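Local coordinates for protein CG1507-PB, isoform B (Drosophila melanogaster, PDB 5FGO) that binds DNA and RNA, probably at purine-rich sequences, and unwinds double strands, with the present chain forming its third repeat, at the interface of chains A and B. Residues are numbered along the deposited sequence; one frame, centred on the assembly and turned at random. Chains: chain A/B, CG1507-PB, isoform B.

Two copies of the Pur-alpha repeat III fragment pack on each other about a two-fold axis, and contacts 1 and 2 are neighbouring patches of that interface, their C-alpha centres about 15 Å apart. Contact 1 brings strands 38-46 (37-46 in chain B) and 49-56 of the two chains together; contact 2 sets helix 60-72 of chain B against strands 18-22 and 25-33 of chain A. They have no residue in common, but the helix joins them: B:Phe63 belongs to contact 1, B:Ile66 and B:Tyr70 to contact 2. Each chain thus lays its helix on the partner's sheet, the swapped arrangement typical of paired PUR repeats.

Contact 1: the interface of chains A and B. Residues chain A 42, 44, 51-53; chain B 27, 42, 44, 51-54, 63.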
# COMPACT_ATOMS: atom_id res chain seq x y z
N ILE A 42 -6.59 2.63 -0.76
CA ILE A 42 -5.57 3.16 -1.65
C ILE A 42 -5.86 2.78 -3.09
O ILE A 42 -5.72 1.62 -3.46
CB ILE A 42 -4.15 2.64 -1.28
CG1 ILE A 42 -3.84 2.88 0.18
CG2 ILE A 42 -3.08 3.30 -2.11
CD1 ILE A 42 -2.44 2.35 0.57
N GLU A 44 -5.14 3.15 -7.26
CA GLU A 44 -4.16 3.43 -8.30
C GLU A 44 -4.86 3.78 -9.61
O GLU A 44 -5.69 3.00 -10.09
CB GLU A 44 -3.27 2.22 -8.52
CG GLU A 44 -2.48 2.24 -9.82
CD GLU A 44 -1.59 1.01 -9.96
OE1 GLU A 44 -1.38 0.33 -8.93
OE2 GLU A 44 -1.15 0.69 -11.08
N THR A 51 -7.48 0.65 -9.76
CA THR A 51 -7.59 -0.46 -8.84
C THR A 51 -7.40 0.08 -7.44
O THR A 51 -6.88 1.17 -7.26
CB THR A 51 -6.55 -1.54 -9.11
OG1 THR A 51 -5.26 -0.96 -9.04
CG2 THR A 51 -6.73 -2.12 -10.48
N SER A 52 -7.90 -0.62 -6.45
CA SER A 52 -7.75 -0.15 -5.10
C SER A 52 -7.65 -1.33 -4.14
O SER A 52 -8.16 -2.42 -4.41
CB SER A 52 -8.90 0.74 -4.72
OG SER A 52 -10.04 -0.05 -4.56
N ILE A 53 -7.00 -1.09 -3.00
CA ILE A 53 -6.98 -2.05 -1.90
C ILE A 53 -7.51 -1.31 -0.71
O ILE A 53 -7.40 -0.09 -0.64
CB ILE A 53 -5.58 -2.55 -1.60
CG1 ILE A 53 -4.66 -1.38 -1.22
CG2 ILE A 53 -5.04 -3.33 -2.78
CD1 ILE A 53 -3.28 -1.76 -0.68
N PHE B 27 -3.13 -10.03 2.55
CA PHE B 27 -2.30 -9.11 1.78
C PHE B 27 -0.92 -9.66 1.44
O PHE B 27 -0.23 -10.24 2.28
CB PHE B 27 -2.16 -7.80 2.55
CG PHE B 27 -3.39 -6.92 2.50
CD1 PHE B 27 -3.60 -6.06 1.43
CD2 PHE B 27 -4.31 -6.91 3.53
CE1 PHE B 27 -4.69 -5.22 1.39
CE2 PHE B 27 -5.42 -6.06 3.48
CZ PHE B 27 -5.60 -5.22 2.42
N ILE B 42 1.25 -4.65 -4.08
CA ILE B 42 0.53 -5.03 -2.89
C ILE B 42 -0.80 -5.65 -3.32
O ILE B 42 -1.66 -4.99 -3.88
CB ILE B 42 0.32 -3.85 -1.94
CG1 ILE B 42 1.62 -3.08 -1.78
CG2 ILE B 42 -0.25 -4.31 -0.60
CD1 ILE B 42 1.50 -1.88 -0.89
N GLU B 44 -4.45 -7.65 -2.71
CA GLU B 44 -5.50 -7.98 -1.78
C GLU B 44 -6.17 -9.21 -2.38
O GLU B 44 -6.67 -9.21 -3.52
CB GLU B 44 -6.49 -6.82 -1.64
CG GLU B 44 -7.50 -6.97 -0.52
CD GLU B 44 -8.47 -5.81 -0.47
OE1 GLU B 44 -8.26 -4.79 -1.14
OE2 GLU B 44 -9.47 -5.89 0.25
N THR B 51 -7.15 -8.28 -6.31
CA THR B 51 -6.79 -6.99 -6.91
C THR B 51 -5.46 -6.54 -6.32
O THR B 51 -5.05 -7.04 -5.28
CB THR B 51 -7.89 -5.92 -6.69
OG1 THR B 51 -7.67 -4.80 -7.57
CG2 THR B 51 -7.88 -5.47 -5.26
N SER B 52 -4.76 -5.64 -7.00
CA SER B 52 -3.46 -5.19 -6.53
C SER B 52 -3.17 -3.75 -6.92
O SER B 52 -3.87 -3.17 -7.74
CB SER B 52 -2.34 -6.08 -7.04
OG SER B 52 -2.14 -5.91 -8.43
N ILE B 53 -2.18 -3.15 -6.27
CA ILE B 53 -1.59 -1.90 -6.73
C ILE B 53 -0.09 -2.04 -6.92
O ILE B 53 0.56 -2.89 -6.32
CB ILE B 53 -1.84 -0.76 -5.77
CG1 ILE B 53 -1.28 -1.13 -4.39
CG2 ILE B 53 -3.32 -0.43 -5.74
CD1 ILE B 53 -1.25 -0.01 -3.40
N THR B 54 0.46 -1.18 -7.76
CA THR B 54 1.86 -1.22 -8.10
C THR B 54 2.52 0.14 -7.86
O THR B 54 2.13 1.16 -8.43
CB THR B 54 2.04 -1.68 -9.55
OG1 THR B 54 1.87 -3.10 -9.58
CG2 THR B 54 3.44 -1.42 -10.03
N PHE B 63 5.25 7.34 0.22
CA PHE B 63 4.26 6.41 0.73
C PHE B 63 4.38 6.13 2.23
O PHE B 63 3.41 6.23 2.99
CB PHE B 63 4.42 5.11 -0.02
CG PHE B 63 3.20 4.66 -0.71
CD1 PHE B 63 2.90 5.12 -1.98
CD2 PHE B 63 2.35 3.75 -0.11
CE1 PHE B 63 1.77 4.68 -2.64
CE2 PHE B 63 1.22 3.31 -0.76
CZ PHE B 63 0.93 3.78 -2.02
O HOH W 1 -10.28 -3.34 -2.65
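At the heart of this strand-to-strand patch, A:Ile53 and B:Ile53 cross at about a right angle, their CD1 methyls 3.8 Å apart. Both place CG1 in the crowded position between backbone N and carbonyl carbon (chi1 60° in A:Ile53), so that CD1 points into the joint. Each CD1 also meets the CG2 branch of the partner's Ile42. A:Ile42 then turns its other end, CD1, tip to tip toward B:Phe63, whose ring atom CE2 lies 4.0 Å from that methyl.

Polar groups flank this greasy centre. A:Glu44 runs out extended, its CB against CG2 of B:Ile53, and its carboxylate OE1 takes the backbone N-H of B:Thr54 at 2.6 Å on the syn lone pair, nearly straight (164° at H). A:Thr51 swings its hydroxyl OG1 across to the carbonyl O of B:Ser52, 2.9 Å away and in the carbonyl plane. B:Thr51 breaks the symmetry: with chi1 -165°, it offers its methyl, not its hydroxyl, toward A:Ser52 O. Water 1 bridges this carbonyl O, at 2.9 Å, to OE1 of B:Glu44; this wetter flank is perhaps also the looser, as B:Glu44 buries 10 Å² against 31 Å² for A:Glu44.

The patch ties the two sheets together near the two-fold axis and probably anchors the repeat III dimer of the protein.

Contact 2: the interface of chains A and B. Residues chain A 15, 17-18, 29, 31; chain B 66, 70.
Helix 60-72 of chain B lies against the sheet of chain A, meeting strands 18-22 and 25-33 and the loop that leads into the first of them. B:Ile66 and B:Tyr70, one turn apart on the helix, do the work, and the join between the chains is apolar here.

B:Tyr70 carries CG anti to its carbonyl carbon (chi1 -82°), which carries the ring across to A:Ile31, the two side chains meeting tip to tip. The CD1 methyl of A:Ile31 lies over one face of the ring, toward CE1 of B:Tyr70, which it touches at 3.4 Å. At the opposite rim, CB of A:Phe29 is 4.1 Å from CE2 of B:Tyr70. The phenol OH of B:Tyr70 ends near the backbone of the poorly ordered A:Glu17, about 3.4 Å from its CA, and makes no hydrogen bond to the chain A residues of this patch. The same disorder means that the carboxylate contact A:Glu17 makes with the backbone N of A:Ile31, from above the carboxylate plane, is best read cautiously. An alanine in place of B:Tyr70 would probably weaken the hold of the helix on strand 25-33, since the ring that packs on A:Ile31 and A:Phe29 would be gone.

B:Ile66 spreads its branches between two flat groups. Its CG2 sits 3.9 Å above the ring plane of A:Phe29, displaced toward the rim, while CD1 comes to 3.6 Å from CE1 of the same ring. The backbone O of A:Arg18 lies in plane at the edge of that ring. A:Arg18 bends at chi3 (67°), which brings its guanidinium round to the isoleucine, and CG1 of B:Ile66 lies beneath the centre of the guanidinium, 3.9 Å from CZ of A:Arg18.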
# COMPACT_ATOMS: atom_id res chain seq x y z
N PRO A 15 -9.46 11.68 10.19
CA PRO A 15 -8.41 11.64 9.16
C PRO A 15 -8.82 12.50 7.98
O PRO A 15 -10.00 12.81 7.85
CB PRO A 15 -8.30 10.15 8.83
CG PRO A 15 -8.65 9.50 10.13
CD PRO A 15 -9.69 10.36 10.79
N GLU A 17 -7.42 12.80 4.15
CA GLU A 17 -7.38 12.24 2.77
C GLU A 17 -6.43 12.98 1.84
O GLU A 17 -6.59 14.18 1.58
CB GLU A 17 -8.76 12.14 2.09
CG GLU A 17 -9.69 11.12 2.75
CD GLU A 17 -10.99 10.94 1.97
OE1 GLU A 17 -11.11 11.62 0.92
OE2 GLU A 17 -11.87 10.14 2.38
N ARG A 18 -5.53 12.20 1.24
CA ARG A 18 -4.42 12.65 0.41
C ARG A 18 -4.28 12.04 -0.99
O ARG A 18 -5.01 11.13 -1.37
CB ARG A 18 -3.15 12.39 1.21
CG ARG A 18 -3.05 13.35 2.41
CD ARG A 18 -1.77 13.25 3.23
NE ARG A 18 -0.59 13.68 2.50
CZ ARG A 18 0.61 13.81 3.07
NH1 ARG A 18 0.74 13.61 4.37
NH2 ARG A 18 1.66 14.20 2.35
N PHE A 29 -5.55 8.45 -1.30
CA PHE A 29 -5.67 7.83 -0.01
C PHE A 29 -6.94 8.34 0.62
O PHE A 29 -7.03 9.50 1.02
CB PHE A 29 -4.45 8.13 0.87
CG PHE A 29 -3.15 7.71 0.27
CD1 PHE A 29 -2.56 8.44 -0.75
CD2 PHE A 29 -2.53 6.53 0.69
CE1 PHE A 29 -1.37 8.02 -1.31
CE2 PHE A 29 -1.35 6.11 0.14
CZ PHE A 29 -0.76 6.84 -0.87
N ILE A 31 -10.01 7.83 3.59
CA ILE A 31 -10.41 7.22 4.82
C ILE A 31 -11.91 7.05 4.79
O ILE A 31 -12.65 7.99 4.50
CB ILE A 31 -9.98 8.06 5.99
CG1 ILE A 31 -8.50 8.45 5.82
CG2 ILE A 31 -10.28 7.34 7.31
CD1 ILE A 31 -7.57 7.28 5.74
N ILE B 66 3.23 9.08 4.32
CA ILE B 66 1.79 9.18 4.42
C ILE B 66 1.31 8.19 5.49
O ILE B 66 0.46 8.50 6.33
CB ILE B 66 1.14 8.89 3.07
CG1 ILE B 66 1.39 10.07 2.14
CG2 ILE B 66 -0.35 8.63 3.23
CD1 ILE B 66 1.02 9.84 0.73
N TYR B 70 -0.82 8.74 9.01
CA TYR B 70 -2.07 8.11 9.36
C TYR B 70 -1.94 7.35 10.68
O TYR B 70 -2.83 7.41 11.52
CB TYR B 70 -2.55 7.18 8.23
CG TYR B 70 -3.26 7.95 7.13
CD1 TYR B 70 -4.39 8.70 7.41
CD2 TYR B 70 -2.84 7.88 5.81
CE1 TYR B 70 -5.03 9.40 6.43
CE2 TYR B 70 -3.49 8.56 4.83
CZ TYR B 70 -4.59 9.33 5.14
OH TYR B 70 -5.26 10.05 4.18